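Local coordinates for cystathionine beta-lyase family protein, YNBB B.subtilis ortholog (Clostridium acetobutylicum, PDB 3HVY), which probably cleaves carbon-sulfur bonds as a pyridoxal-phosphate-dependent lyase of the methionine gamma-lyase family, with a putative part in aluminium resistance, at residues T118-C123 / K153-K158; D175-I180 / E211-F216; G222-E227 / H299-A304; E303-A308 / T331-A336. All blocks are in the same frame, centred on the assembly; numbering follows the deposited sequence.

Read from the N terminus, the first two contacts come one after the other: interaction 1 closes the beta-alpha-beta unit that brings 153-158 back beside 118-123, and interaction 2 closes the next unit, from 175-180 to 211-216. They touch, because strand 177-183 lies next to strand 118-121 in the seven-stranded sheet. Interaction 3 closes a longer excursion, taking in the cofactor-bearing Lys244, when helix 287-317 packs on the loop 222-227. Interaction 4 starts on the same helix, shares Glu303 and Ala304 with interaction 3, and closes at 331-336, which leads into strand 334-338 of the antiparallel sheet. None nests inside another; interactions 3 and 4 join helix, loop and second sheet.

Interaction 1: T118-C123 / K153-K158; sequences TMMSIC and KMVDLK
Met120 and Ser121 pair with Lys153 and Met154 as parallel strands of a beta-alpha-beta unit, with strand 151-154 at the rim of the seven-stranded sheet of a fold-type I PLP enzyme. Three backbone bonds make the ladder: Lys153 N gives to Met119 O (2.9 Å), Ser121 N to Lys153 O (2.9 Å), and Val155 N to Ser121 O (2.8 Å), the last carrying the pairing one residue beyond strand 151-154. The selenomethionine side chain of Met120 can be traced outward from CB. CB lies 3.9 Å from Lys153 O. With CG anti to the backbone N (chi1 -178°), CG stays near that carbonyl and meets Lys153 CB at 4.0 Å. SE then lands on Val155 CG2, 3.7 Å away, before a bend at chi3 (63°) carries CE onto Ile180 of the neighbouring strand. Helix 164-173 covers this face, with Val167 and Glu170 against Met120, and Lys153 NZ forms salt bridges with Glu170 and Asp174. On the other face, Ser121 OG bonds to His181 and Tyr152. Beyond the ladder the end of Leu157 comes near the other segment, its CD2 4.1 Å from Cys123 CA.

Interaction 2: D175-I180 / E211-F216; sequences DSIKLI and ENVIVF
Ile177 meets Val213 methyl to methyl, CG2 to CG2 at 4.2 Å, where the first segment enters its strand. At Lys178 the backbone departs from extended geometry (psi -18°), and its carbonyl accepts from Ile214 N at 2.9 Å with the donor tilted 34° from the carbonyl plane. The same oxygen is packed against the Ile214 side chain, whose CG1 lies 3.4 Å away from Lys178 O. From Leu179 on, the parallel pairing is regular. Leu179 CA makes a CA-H...O contact with Ile214 O, while its CD2 runs alongside Phe216 CB at 4.1 Å, the two side chains pointing the same way. Ile180 is gripped at both backbone ends: its N gives to Ile214 O (2.8 Å) and its O takes Phe216 N (2.8 Å), each bond close to straight. Its CG1 comes within 3.9 Å of Val213 CG2, a methyl that also touched Ile177. This is the closing pair of a beta-alpha-beta unit in the large-domain sheet. The connecting helix 196-207 packs on Ile180, Val213 and Val215, helix 101-111 lies on Leu179 and Phe216, and strands 118-121 and 237-241 flank the pair in the sheet.

Interaction 3: G222-E227 / H299-A304; sequences GEFVEE and HVTIEA. With EDO (1,2-ethanediol), chain Y.
Thr301 carries most of this contact, driving its methyl into the bend of the loop 222-227. Van der Waals contacts come first. With CG2 anti to its backbone N, the methyl points at the loop and sits 3.2 Å from Glu223 O; it also meets Val225 CG2 at 3.5 Å, tighter than usual, the two side chains crossing at about a right angle. Phe224 CB lies 4.1 Å from that methyl, and Thr301 OG1 stands at the edge of the Phe224 ring, near its plane. Ile302 adds a lighter touch through CD1, 4.0 Å from Phe224 O. A type II beta turn at Gly222-Val225 shapes the receiving loop: Val225 N bonds to Gly222 O (3.2 Å), with Glu223 extended (psi 134°) and Phe224 at a positive phi of 60°.

Polar bonds go elsewhere. Thr301 OG1 bonds back to Ala297 O one turn earlier in its own helix, and Glu223 O is met by Asn245 ND2, the residue after the cofactor-carrying Lys244. Away from the loop, the Glu303 carboxylate binds a 1,2-ethanediol, probably from the crystallisation liquor, with one bond to each oxygen: EDO O1 gives to OE1 and O2 to OE2, both at 2.6 Å. OE1 also accepts from Phe411 N.

The loop follows strand 214-218; helix 18-55 lies on it through Val49 against Phe224 and Ile41 and Tyr44 against Glu227, and on helix 287-317 through Tyr38 against Ile302, while His299 on the latter helix meets its counterpart in the second subunit.

Interaction 4: E303-A308 / T331-A336; sequences EAVKGA and TDIIQA. With EDO (1,2-ethanediol), chain Y.
Torsions of Ile333 and Gln335 set these two side chains against Ala304, Val305 and Ala308 of the helix. In Ile333, CG1 takes the crowded position between N and the carbonyl carbon (chi1 60°), leaving CG2 anti to that carbon and lying on the helix: CG2 touches Ala304 CB at 3.8 Å and Val305 CG2 at 4.0 Å. In Gln335, CG is anti to the backbone N and a bend at chi2 (56°) turns CD toward Ala308 O, while Ala308 CB meets Gln335 CB at 4.1 Å.

Two acceptors come close here, Gln335 OE1 and Ala308 O, 3.2 Å apart. The pairing would be unfavourable alone, but Arg330 NH1 bonds to OE1 and probably offsets it. The amide nitrogen is held too, NE2 giving to Ala336 O at 3.1 Å and to Pro324 O, so the rotation of the group is fixed from both sides. Between the segments a water donates both protons, to Ala304 O and to Ile333 O, each at 2.7 Å, joining the helix to the incoming chain.

Earlier in the same segment, Asp332 OD1 accepts from Ile334 N (3.0 Å) in an Asx turn, the donor coming from above the carboxylate plane; OD2 goes to Ser185 and Ser193. At the far side of the helix, Lys306 NZ makes a weak bond to ethanediol O2 and a salt bridge with Asp39.

Such packing fits the fold-type I plan, in which a long helix leads from the large domain to the C-terminal one: here helix 287-317 backs onto strand 334-338, which lies between strands 321-323 and 402-406 in the antiparallel sheet.

Interaction 1: T118-C123 / K153-K158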
loop_
_atom_site.group_PDB
_atom_site.type_symbol
_atom_site.label_atom_id
_atom_site.label_comp_id
_atom_site.label_asym_id
_atom_site.label_seq_id
_atom_site.Cartn_x
_atom_site.Cartn_y
_atom_site.Cartn_z
ATOM N N THR D 118 -0.578 -29.502 -31.200
ATOM C CA THR D 118 -0.634 -30.471 -30.110
ATOM C C THR D 118 0.343 -30.137 -28.997
ATOM O O THR D 118 1.497 -29.793 -29.255
ATOM C CB THR D 118 -0.360 -31.875 -30.584
ATOM O OG1 THR D 118 -1.284 -32.221 -31.615
ATOM C CG2 THR D 118 -0.487 -32.856 -29.412
HETATM N N MSE D 119 -0.148 -30.219 -27.760
HETATM C CA MSE D 119 0.640 -30.092 -26.532
HETATM C C MSE D 119 0.859 -31.507 -25.984
HETATM O O MSE D 119 -0.064 -32.325 -25.968
HETATM C CB MSE D 119 -0.130 -29.287 -25.478
HETATM C CG MSE D 119 0.511 -29.261 -24.136
HETATM SE SE MSE D 119 -0.643 -28.418 -22.772
HETATM C CE MSE D 119 0.429 -28.928 -21.180
HETATM N N MSE D 120 2.069 -31.792 -25.508
HETATM C CA MSE D 120 2.346 -33.128 -25.015
HETATM C C MSE D 120 3.019 -33.087 -23.676
HETATM O O MSE D 120 4.095 -32.477 -23.528
HETATM C CB MSE D 120 3.174 -33.947 -26.022
HETATM C CG MSE D 120 3.464 -35.419 -25.545
HETATM SE SE MSE D 120 4.289 -36.568 -26.856
HETATM C CE MSE D 120 5.951 -35.554 -27.038
ATOM N N SER D 121 2.353 -33.686 -22.692
ATOM C CA SER D 121 2.888 -33.800 -21.343
ATOM C C SER D 121 3.688 -35.109 -21.289
ATOM O O SER D 121 3.194 -36.166 -21.704
ATOM C CB SER D 121 1.780 -33.835 -20.282
ATOM O OG SER D 121 1.184 -32.571 -20.125
ATOM N N ILE D 122 4.903 -35.048 -20.781
ATOM C CA ILE D 122 5.741 -36.228 -20.781
ATOM C C ILE D 122 6.066 -36.867 -19.410
ATOM O O ILE D 122 6.709 -37.922 -19.372
ATOM C CB ILE D 122 6.990 -36.058 -21.638
ATOM C CG1 ILE D 122 7.932 -35.015 -21.023
ATOM C CG2 ILE D 122 6.605 -35.750 -23.121
ATOM C CD1 ILE D 122 9.361 -35.004 -21.677
ATOM N N CYS D 123 5.553 -36.288 -18.328
ATOM C CA CYS D 123 5.742 -36.804 -16.994
ATOM C C CYS D 123 4.445 -37.392 -16.433
ATOM O O CYS D 123 4.174 -37.246 -15.250
ATOM C CB CYS D 123 6.186 -35.672 -16.075
ATOM S SG CYS D 123 7.645 -34.843 -16.625
ATOM N N LYS D 153 -1.661 -34.713 -25.865
ATOM C CA LYS D 153 -1.184 -36.073 -25.667
ATOM C C LYS D 153 -0.483 -36.099 -24.337
ATOM O O LYS D 153 0.142 -35.112 -23.948
ATOM C CB LYS D 153 -0.206 -36.546 -26.747
ATOM C CG LYS D 153 -0.827 -36.746 -28.073
ATOM C CD LYS D 153 0.172 -37.086 -29.207
ATOM C CE LYS D 153 -0.593 -37.684 -30.414
ATOM N NZ LYS D 153 0.227 -37.966 -31.637
HETATM N N MSE D 154 -0.525 -37.257 -23.687
HETATM C CA MSE D 154 0.154 -37.436 -22.443
HETATM C C MSE D 154 0.901 -38.767 -22.412
HETATM O O MSE D 154 0.364 -39.809 -22.794
HETATM C CB MSE D 154 -0.870 -37.301 -21.335
HETATM C CG MSE D 154 -0.219 -37.302 -20.004
HETATM SE SE MSE D 154 -0.777 -38.881 -19.122
HETATM C CE MSE D 154 -2.256 -37.761 -18.610
ATOM N N VAL D 155 2.169 -38.725 -22.017
ATOM C CA VAL D 155 3.020 -39.921 -22.027
ATOM C C VAL D 155 3.156 -40.341 -20.565
ATOM O O VAL D 155 3.703 -39.611 -19.736
ATOM C CB VAL D 155 4.421 -39.706 -22.690
ATOM C CG1 VAL D 155 5.246 -41.031 -22.766
ATOM C CG2 VAL D 155 4.312 -39.069 -24.128
ATOM N N ASP D 156 2.613 -41.518 -20.257
ATOM C CA ASP D 156 2.736 -42.071 -18.921
ATOM C C ASP D 156 4.175 -42.408 -18.612
ATOM O O ASP D 156 4.993 -42.745 -19.501
ATOM C CB ASP D 156 1.899 -43.340 -18.787
ATOM C CG ASP D 156 0.474 -43.037 -18.491
ATOM O OD1 ASP D 156 0.228 -42.288 -17.510
ATOM O OD2 ASP D 156 -0.373 -43.525 -19.257
ATOM N N LEU D 157 4.492 -42.348 -17.338
ATOM C CA LEU D 157 5.793 -42.820 -16.901
ATOM C C LEU D 157 5.881 -44.319 -17.197
ATOM O O LEU D 157 4.874 -45.004 -17.293
ATOM C CB LEU D 157 5.992 -42.555 -15.428
ATOM C CG LEU D 157 6.059 -41.085 -15.000
ATOM C CD1 LEU D 157 6.016 -40.985 -13.460
ATOM C CD2 LEU D 157 7.276 -40.340 -15.560
ATOM N N LYS D 158 7.092 -44.801 -17.423
ATOM C CA LYS D 158 7.324 -46.215 -17.642
ATOM C C LYS D 158 8.375 -46.589 -16.605
ATOM O O LYS D 158 9.439 -45.962 -16.541
ATOM C CB LYS D 158 7.837 -46.460 -19.062
ATOM C CG LYS D 158 7.948 -47.930 -19.452
ATOM C CD LYS D 158 8.965 -48.108 -20.544
ATOM C CE LYS D 158 9.064 -49.547 -20.994
ATOM N NZ LYS D 158 10.275 -49.748 -21.858
HETATM O O HOH W 1 7.008 -40.459 -19.619
#

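Interaction 2: D175-I180 / E211-F216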
loop_
_atom_site.group_PDB
_atom_site.type_symbol
_atom_site.label_atom_id
_atom_site.label_comp_id
_atom_site.label_asym_id
_atom_site.label_seq_id
_atom_site.Cartn_x
_atom_site.Cartn_y
_atom_site.Cartn_z
ATOM N N ASP D 175 3.837 -34.264 -36.448
ATOM C CA ASP D 175 4.260 -32.961 -36.941
ATOM C C ASP D 175 3.570 -31.834 -36.197
ATOM O O ASP D 175 4.095 -30.713 -36.164
ATOM C CB ASP D 175 3.944 -32.830 -38.478
ATOM N N SER D 176 2.407 -32.108 -35.605
ATOM C CA SER D 176 1.644 -31.055 -34.952
ATOM C C SER D 176 2.080 -30.771 -33.529
ATOM O O SER D 176 1.530 -29.849 -32.928
ATOM C CB SER D 176 0.162 -31.404 -34.910
ATOM O OG SER D 176 -0.094 -32.357 -33.906
ATOM N N ILE D 177 3.023 -31.550 -32.978
ATOM C CA ILE D 177 3.423 -31.363 -31.583
ATOM C C ILE D 177 4.293 -30.140 -31.486
ATOM O O ILE D 177 5.426 -30.166 -31.932
ATOM C CB ILE D 177 4.196 -32.542 -31.006
ATOM C CG1 ILE D 177 3.325 -33.794 -30.962
ATOM C CG2 ILE D 177 4.665 -32.197 -29.581
ATOM C CD1 ILE D 177 4.087 -35.086 -30.586
ATOM N N LYS D 178 3.782 -29.059 -30.901
ATOM C CA LYS D 178 4.548 -27.810 -30.844
ATOM C C LYS D 178 5.197 -27.493 -29.498
ATOM O O LYS D 178 6.140 -26.676 -29.417
ATOM C CB LYS D 178 3.628 -26.649 -31.219
ATOM C CG LYS D 178 2.887 -26.802 -32.567
ATOM C CD LYS D 178 3.810 -26.989 -33.763
ATOM C CE LYS D 178 3.029 -26.995 -35.062
ATOM N NZ LYS D 178 3.995 -26.801 -36.131
ATOM N N LEU D 179 4.710 -28.144 -28.454
ATOM C CA LEU D 179 5.129 -27.857 -27.087
ATOM C C LEU D 179 5.110 -29.132 -26.291
ATOM O O LEU D 179 4.164 -29.913 -26.358
ATOM C CB LEU D 179 4.189 -26.821 -26.457
ATOM C CG LEU D 179 4.554 -26.329 -25.043
ATOM C CD1 LEU D 179 4.115 -24.892 -24.889
ATOM C CD2 LEU D 179 3.938 -27.223 -23.937
ATOM N N ILE D 180 6.209 -29.354 -25.597
ATOM C CA ILE D 180 6.385 -30.434 -24.648
ATOM C C ILE D 180 6.394 -29.792 -23.255
ATOM O O ILE D 180 7.134 -28.807 -22.985
ATOM C CB ILE D 180 7.697 -31.193 -24.929
ATOM C CG1 ILE D 180 7.501 -32.096 -26.164
ATOM C CG2 ILE D 180 8.185 -31.988 -23.718
ATOM C CD1 ILE D 180 8.699 -32.901 -26.520
ATOM N N GLU D 211 14.839 -29.910 -32.785
ATOM C CA GLU D 211 15.379 -28.717 -32.166
ATOM C C GLU D 211 14.400 -27.545 -32.137
ATOM O O GLU D 211 14.729 -26.496 -31.617
ATOM C CB GLU D 211 16.655 -28.287 -32.882
ATOM C CG GLU D 211 17.791 -29.284 -32.685
ATOM C CD GLU D 211 19.006 -29.000 -33.555
ATOM O OE1 GLU D 211 19.222 -27.839 -33.978
ATOM O OE2 GLU D 211 19.742 -29.968 -33.818
ATOM N N ASN D 212 13.189 -27.720 -32.658
ATOM C CA ASN D 212 12.228 -26.626 -32.694
ATOM C C ASN D 212 11.065 -26.714 -31.708
ATOM O O ASN D 212 10.501 -25.681 -31.328
ATOM C CB ASN D 212 11.665 -26.498 -34.104
ATOM C CG ASN D 212 12.733 -26.148 -35.098
ATOM O OD1 ASN D 212 13.377 -25.113 -34.972
ATOM N ND2 ASN D 212 12.974 -27.033 -36.045
ATOM N N VAL D 213 10.691 -27.932 -31.312
ATOM C CA VAL D 213 9.588 -28.101 -30.354
ATOM C C VAL D 213 9.905 -27.296 -29.088
ATOM O O VAL D 213 11.028 -27.305 -28.611
ATOM C CB VAL D 213 9.314 -29.615 -30.063
ATOM C CG1 VAL D 213 10.573 -30.292 -29.430
ATOM C CG2 VAL D 213 8.097 -29.788 -29.193
ATOM N N ILE D 214 8.914 -26.561 -28.579
ATOM C CA ILE D 214 9.097 -25.780 -27.366
ATOM C C ILE D 214 9.155 -26.678 -26.143
ATOM O O ILE D 214 8.247 -27.438 -25.877
ATOM C CB ILE D 214 7.929 -24.724 -27.191
ATOM C CG1 ILE D 214 7.825 -23.878 -28.483
ATOM C CG2 ILE D 214 8.146 -23.902 -25.916
ATOM C CD1 ILE D 214 6.592 -22.940 -28.597
ATOM N N VAL D 215 10.225 -26.605 -25.382
ATOM C CA VAL D 215 10.280 -27.337 -24.128
ATOM C C VAL D 215 9.946 -26.388 -22.963
ATOM O O VAL D 215 10.708 -25.454 -22.640
ATOM C CB VAL D 215 11.620 -28.024 -23.943
ATOM C CG1 VAL D 215 11.719 -28.577 -22.512
ATOM C CG2 VAL D 215 11.812 -29.087 -25.022
ATOM N N PHE D 216 8.771 -26.621 -22.391
ATOM C CA PHE D 216 8.225 -25.895 -21.258
ATOM C C PHE D 216 8.374 -26.692 -19.979
ATOM O O PHE D 216 8.019 -27.890 -19.942
ATOM C CB PHE D 216 6.734 -25.570 -21.467
ATOM C CG PHE D 216 6.081 -24.992 -20.237
ATOM C CD1 PHE D 216 6.415 -23.714 -19.779
ATOM C CD2 PHE D 216 5.150 -25.701 -19.541
ATOM C CE1 PHE D 216 5.815 -23.198 -18.611
ATOM C CE2 PHE D 216 4.571 -25.169 -18.405
ATOM C CZ PHE D 216 4.929 -23.928 -17.948
#

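Interaction 3: G222-E227 / H299-A304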
loop_
_atom_site.group_PDB
_atom_site.type_symbol
_atom_site.label_atom_id
_atom_site.label_comp_id
_atom_site.label_asym_id
_atom_site.label_seq_id
_atom_site.Cartn_x
_atom_site.Cartn_y
_atom_site.Cartn_z
ATOM N N GLY D 222 10.802 -25.457 -7.223
ATOM C CA GLY D 222 12.180 -25.861 -7.468
ATOM C C GLY D 222 13.198 -24.726 -7.460
ATOM O O GLY D 222 14.397 -24.971 -7.530
ATOM N N GLU D 223 12.759 -23.487 -7.402
ATOM C CA GLU D 223 13.689 -22.377 -7.587
ATOM C C GLU D 223 14.673 -22.373 -6.488
ATOM O O GLU D 223 14.287 -22.500 -5.354
ATOM C CB GLU D 223 12.957 -21.029 -7.604
ATOM C CG GLU D 223 11.844 -20.907 -8.699
ATOM C CD GLU D 223 10.466 -21.411 -8.272
ATOM O OE1 GLU D 223 10.312 -21.957 -7.154
ATOM O OE2 GLU D 223 9.513 -21.247 -9.084
ATOM N N PHE D 224 15.948 -22.219 -6.835
ATOM C CA PHE D 224 17.090 -22.210 -5.896
ATOM C C PHE D 224 17.333 -23.451 -5.039
ATOM O O PHE D 224 18.185 -23.400 -4.124
ATOM C CB PHE D 224 16.994 -21.004 -4.979
ATOM C CG PHE D 224 16.921 -19.701 -5.716
ATOM C CD1 PHE D 224 17.835 -19.398 -6.700
ATOM C CD2 PHE D 224 15.910 -18.786 -5.446
ATOM C CE1 PHE D 224 17.774 -18.193 -7.396
ATOM C CE2 PHE D 224 15.815 -17.590 -6.180
ATOM C CZ PHE D 224 16.760 -17.297 -7.127
ATOM N N VAL D 225 16.664 -24.565 -5.345
ATOM C CA VAL D 225 16.934 -25.790 -4.646
ATOM C C VAL D 225 18.244 -26.449 -5.162
ATOM O O VAL D 225 18.954 -27.118 -4.408
ATOM C CB VAL D 225 15.746 -26.752 -4.686
ATOM C CG1 VAL D 225 16.158 -28.117 -3.994
ATOM C CG2 VAL D 225 14.519 -26.085 -4.010
ATOM N N GLU D 226 18.545 -26.261 -6.434
ATOM C CA GLU D 226 19.802 -26.696 -7.010
ATOM C C GLU D 226 20.546 -25.448 -7.482
ATOM O O GLU D 226 20.004 -24.331 -7.487
ATOM C CB GLU D 226 19.577 -27.661 -8.186
ATOM C CG GLU D 226 18.867 -28.978 -7.809
ATOM C CD GLU D 226 18.959 -30.049 -8.888
ATOM O OE1 GLU D 226 20.059 -30.259 -9.391
ATOM O OE2 GLU D 226 17.951 -30.728 -9.200
ATOM N N GLU D 227 21.774 -25.649 -7.938
ATOM C CA GLU D 227 22.599 -24.531 -8.422
ATOM C C GLU D 227 22.236 -24.117 -9.839
ATOM O O GLU D 227 22.671 -23.066 -10.313
ATOM C CB GLU D 227 24.099 -24.872 -8.260
ATOM C CG GLU D 227 24.702 -25.883 -9.169
ATOM C CD GLU D 227 24.100 -27.315 -9.102
ATOM O OE1 GLU D 227 23.438 -27.762 -8.087
ATOM O OE2 GLU D 227 24.320 -28.000 -10.127
ATOM N N HIS D 299 18.209 -18.171 0.328
ATOM C CA HIS D 299 18.301 -18.514 1.749
ATOM C C HIS D 299 17.050 -19.201 2.277
ATOM O O HIS D 299 17.111 -20.285 2.858
ATOM C CB HIS D 299 18.652 -17.266 2.595
ATOM C CG HIS D 299 18.866 -17.553 4.047
ATOM N ND1 HIS D 299 20.118 -17.769 4.586
ATOM C CD2 HIS D 299 17.985 -17.646 5.078
ATOM C CE1 HIS D 299 19.990 -18.003 5.884
ATOM N NE2 HIS D 299 18.712 -17.934 6.208
ATOM N N VAL D 300 15.932 -18.547 2.129
ATOM C CA VAL D 300 14.677 -19.083 2.601
ATOM C C VAL D 300 14.338 -20.437 1.970
ATOM O O VAL D 300 13.860 -21.350 2.666
ATOM C CB VAL D 300 13.548 -18.052 2.442
ATOM C CG1 VAL D 300 12.216 -18.673 2.822
ATOM C CG2 VAL D 300 13.840 -16.824 3.393
ATOM N N THR D 301 14.662 -20.596 0.687
ATOM C CA THR D 301 14.438 -21.875 -0.011
ATOM C C THR D 301 15.175 -22.997 0.680
ATOM O O THR D 301 14.577 -24.039 0.941
ATOM C CB THR D 301 14.822 -21.788 -1.509
ATOM O OG1 THR D 301 13.977 -20.835 -2.163
ATOM C CG2 THR D 301 14.802 -23.133 -2.236
ATOM N N ILE D 302 16.415 -22.745 1.125
ATOM C CA ILE D 302 17.218 -23.761 1.727
ATOM C C ILE D 302 16.810 -24.019 3.161
ATOM O O ILE D 302 16.977 -25.124 3.654
ATOM C CB ILE D 302 18.718 -23.473 1.538
ATOM C CG1 ILE D 302 19.070 -23.605 0.034
ATOM C CG2 ILE D 302 19.672 -24.438 2.413
ATOM C CD1 ILE D 302 18.957 -25.040 -0.529
ATOM N N GLU D 303 16.222 -23.037 3.829
ATOM C CA GLU D 303 15.594 -23.314 5.114
ATOM C C GLU D 303 14.470 -24.360 4.930
ATOM O O GLU D 303 14.327 -25.279 5.743
ATOM C CB GLU D 303 15.007 -22.054 5.730
ATOM C CG GLU D 303 16.034 -20.980 6.129
ATOM C CD GLU D 303 17.039 -21.486 7.153
ATOM O OE1 GLU D 303 16.625 -21.821 8.281
ATOM O OE2 GLU D 303 18.257 -21.545 6.834
ATOM N N ALA D 304 13.705 -24.228 3.854
ATOM C CA ALA D 304 12.573 -25.146 3.598
ATOM C C ALA D 304 13.112 -26.524 3.191
ATOM O O ALA D 304 12.606 -27.537 3.635
ATOM C CB ALA D 304 11.651 -24.557 2.555
HETATM C C1 EDO Y . 19.635 -23.022 10.030
HETATM O O1 EDO Y . 18.368 -22.391 10.108
HETATM C C2 EDO Y . 19.806 -23.606 8.649
HETATM O O2 EDO Y . 20.444 -22.714 7.720
#

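Interaction 4: E303-A308 / T331-A336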
loop_
_atom_site.group_PDB
_atom_site.type_symbol
_atom_site.label_atom_id
_atom_site.label_comp_id
_atom_site.label_asym_id
_atom_site.label_seq_id
_atom_site.Cartn_x
_atom_site.Cartn_y
_atom_site.Cartn_z
ATOM N N GLU D 303 16.222 -23.037 3.829
ATOM C CA GLU D 303 15.594 -23.314 5.114
ATOM C C GLU D 303 14.470 -24.360 4.930
ATOM O O GLU D 303 14.327 -25.279 5.743
ATOM C CB GLU D 303 15.007 -22.054 5.730
ATOM C CG GLU D 303 16.034 -20.980 6.129
ATOM C CD GLU D 303 17.039 -21.486 7.153
ATOM O OE1 GLU D 303 16.625 -21.821 8.281
ATOM O OE2 GLU D 303 18.257 -21.545 6.834
ATOM N N ALA D 304 13.705 -24.228 3.854
ATOM C CA ALA D 304 12.573 -25.146 3.598
ATOM C C ALA D 304 13.112 -26.524 3.191
ATOM O O ALA D 304 12.606 -27.537 3.635
ATOM C CB ALA D 304 11.651 -24.557 2.555
ATOM N N VAL D 305 14.178 -26.556 2.395
ATOM C CA VAL D 305 14.841 -27.794 2.048
ATOM C C VAL D 305 15.320 -28.513 3.306
ATOM O O VAL D 305 15.055 -29.704 3.467
ATOM C CB VAL D 305 15.980 -27.626 1.031
ATOM C CG1 VAL D 305 16.665 -28.993 0.736
ATOM C CG2 VAL D 305 15.493 -26.993 -0.326
ATOM N N LYS D 306 16.016 -27.814 4.203
ATOM C CA LYS D 306 16.462 -28.400 5.452
ATOM C C LYS D 306 15.314 -28.943 6.248
ATOM O O LYS D 306 15.448 -29.983 6.821
ATOM C CB LYS D 306 17.269 -27.395 6.247
ATOM C CG LYS D 306 18.633 -27.112 5.609
ATOM C CD LYS D 306 19.454 -26.100 6.483
ATOM C CE LYS D 306 20.803 -25.770 5.818
ATOM N NZ LYS D 306 21.761 -24.956 6.628
ATOM N N GLY D 307 14.179 -28.248 6.278
ATOM C CA GLY D 307 13.000 -28.743 6.962
ATOM C C GLY D 307 12.492 -30.014 6.351
ATOM O O GLY D 307 12.138 -30.934 7.053
ATOM N N ALA D 308 12.511 -30.095 5.030
ATOM C CA ALA D 308 12.042 -31.291 4.340
ATOM C C ALA D 308 12.937 -32.545 4.675
ATOM O O ALA D 308 12.454 -33.626 5.010
ATOM C CB ALA D 308 12.036 -31.022 2.798
ATOM N N THR D 331 15.372 -31.518 -5.394
ATOM C CA THR D 331 15.145 -30.617 -6.485
ATOM C C THR D 331 14.019 -29.650 -6.215
ATOM O O THR D 331 13.904 -28.613 -6.921
ATOM C CB THR D 331 14.887 -31.396 -7.790
ATOM O OG1 THR D 331 15.113 -30.520 -8.884
ATOM C CG2 THR D 331 13.467 -31.948 -7.871
ATOM N N ASP D 332 13.145 -29.992 -5.242
ATOM C CA ASP D 332 12.110 -29.096 -4.777
ATOM C C ASP D 332 12.015 -29.148 -3.239
ATOM O O ASP D 332 12.814 -29.814 -2.598
ATOM C CB ASP D 332 10.783 -29.364 -5.474
ATOM C CG ASP D 332 10.200 -30.687 -5.108
ATOM O OD1 ASP D 332 10.529 -31.159 -4.014
ATOM O OD2 ASP D 332 9.405 -31.249 -5.883
ATOM N N ILE D 333 11.084 -28.398 -2.675
ATOM C CA ILE D 333 10.931 -28.283 -1.212
ATOM C C ILE D 333 9.905 -29.248 -0.595
ATOM O O ILE D 333 9.614 -29.177 0.595
ATOM C CB ILE D 333 10.580 -26.834 -0.751
ATOM C CG1 ILE D 333 9.273 -26.342 -1.353
ATOM C CG2 ILE D 333 11.724 -25.824 -1.074
ATOM C CD1 ILE D 333 8.679 -25.106 -0.653
ATOM N N ILE D 334 9.401 -30.169 -1.383
ATOM C CA ILE D 334 8.328 -31.037 -0.922
ATOM C C ILE D 334 8.847 -32.313 -0.249
ATOM O O ILE D 334 9.840 -32.880 -0.700
ATOM C CB ILE D 334 7.449 -31.503 -2.082
ATOM C CG1 ILE D 334 6.954 -30.314 -2.922
ATOM C CG2 ILE D 334 6.268 -32.366 -1.563
ATOM C CD1 ILE D 334 6.285 -29.269 -2.114
ATOM N N GLN D 335 8.140 -32.757 0.816
ATOM C CA GLN D 335 8.444 -33.984 1.506
ATOM C C GLN D 335 7.154 -34.743 1.654
ATOM O O GLN D 335 6.187 -34.192 2.169
ATOM C CB GLN D 335 8.962 -33.746 2.921
ATOM C CG GLN D 335 9.423 -35.021 3.636
ATOM C CD GLN D 335 10.482 -35.778 2.841
ATOM O OE1 GLN D 335 11.479 -35.195 2.454
ATOM N NE2 GLN D 335 10.277 -37.089 2.625
ATOM N N ALA D 336 7.171 -36.011 1.262
ATOM C CA ALA D 336 6.022 -36.931 1.393
ATOM C C ALA D 336 6.286 -37.950 2.510
ATOM O O ALA D 336 7.429 -38.361 2.727
ATOM C CB ALA D 336 5.714 -37.642 0.027
HETATM C C1 EDO Y . 19.635 -23.022 10.030
HETATM O O1 EDO Y . 18.368 -22.391 10.108
HETATM C C2 EDO Y . 19.806 -23.606 8.649
HETATM O O2 EDO Y . 20.444 -22.714 7.720
HETATM O O HOH W 2 10.018 -27.974 2.930
#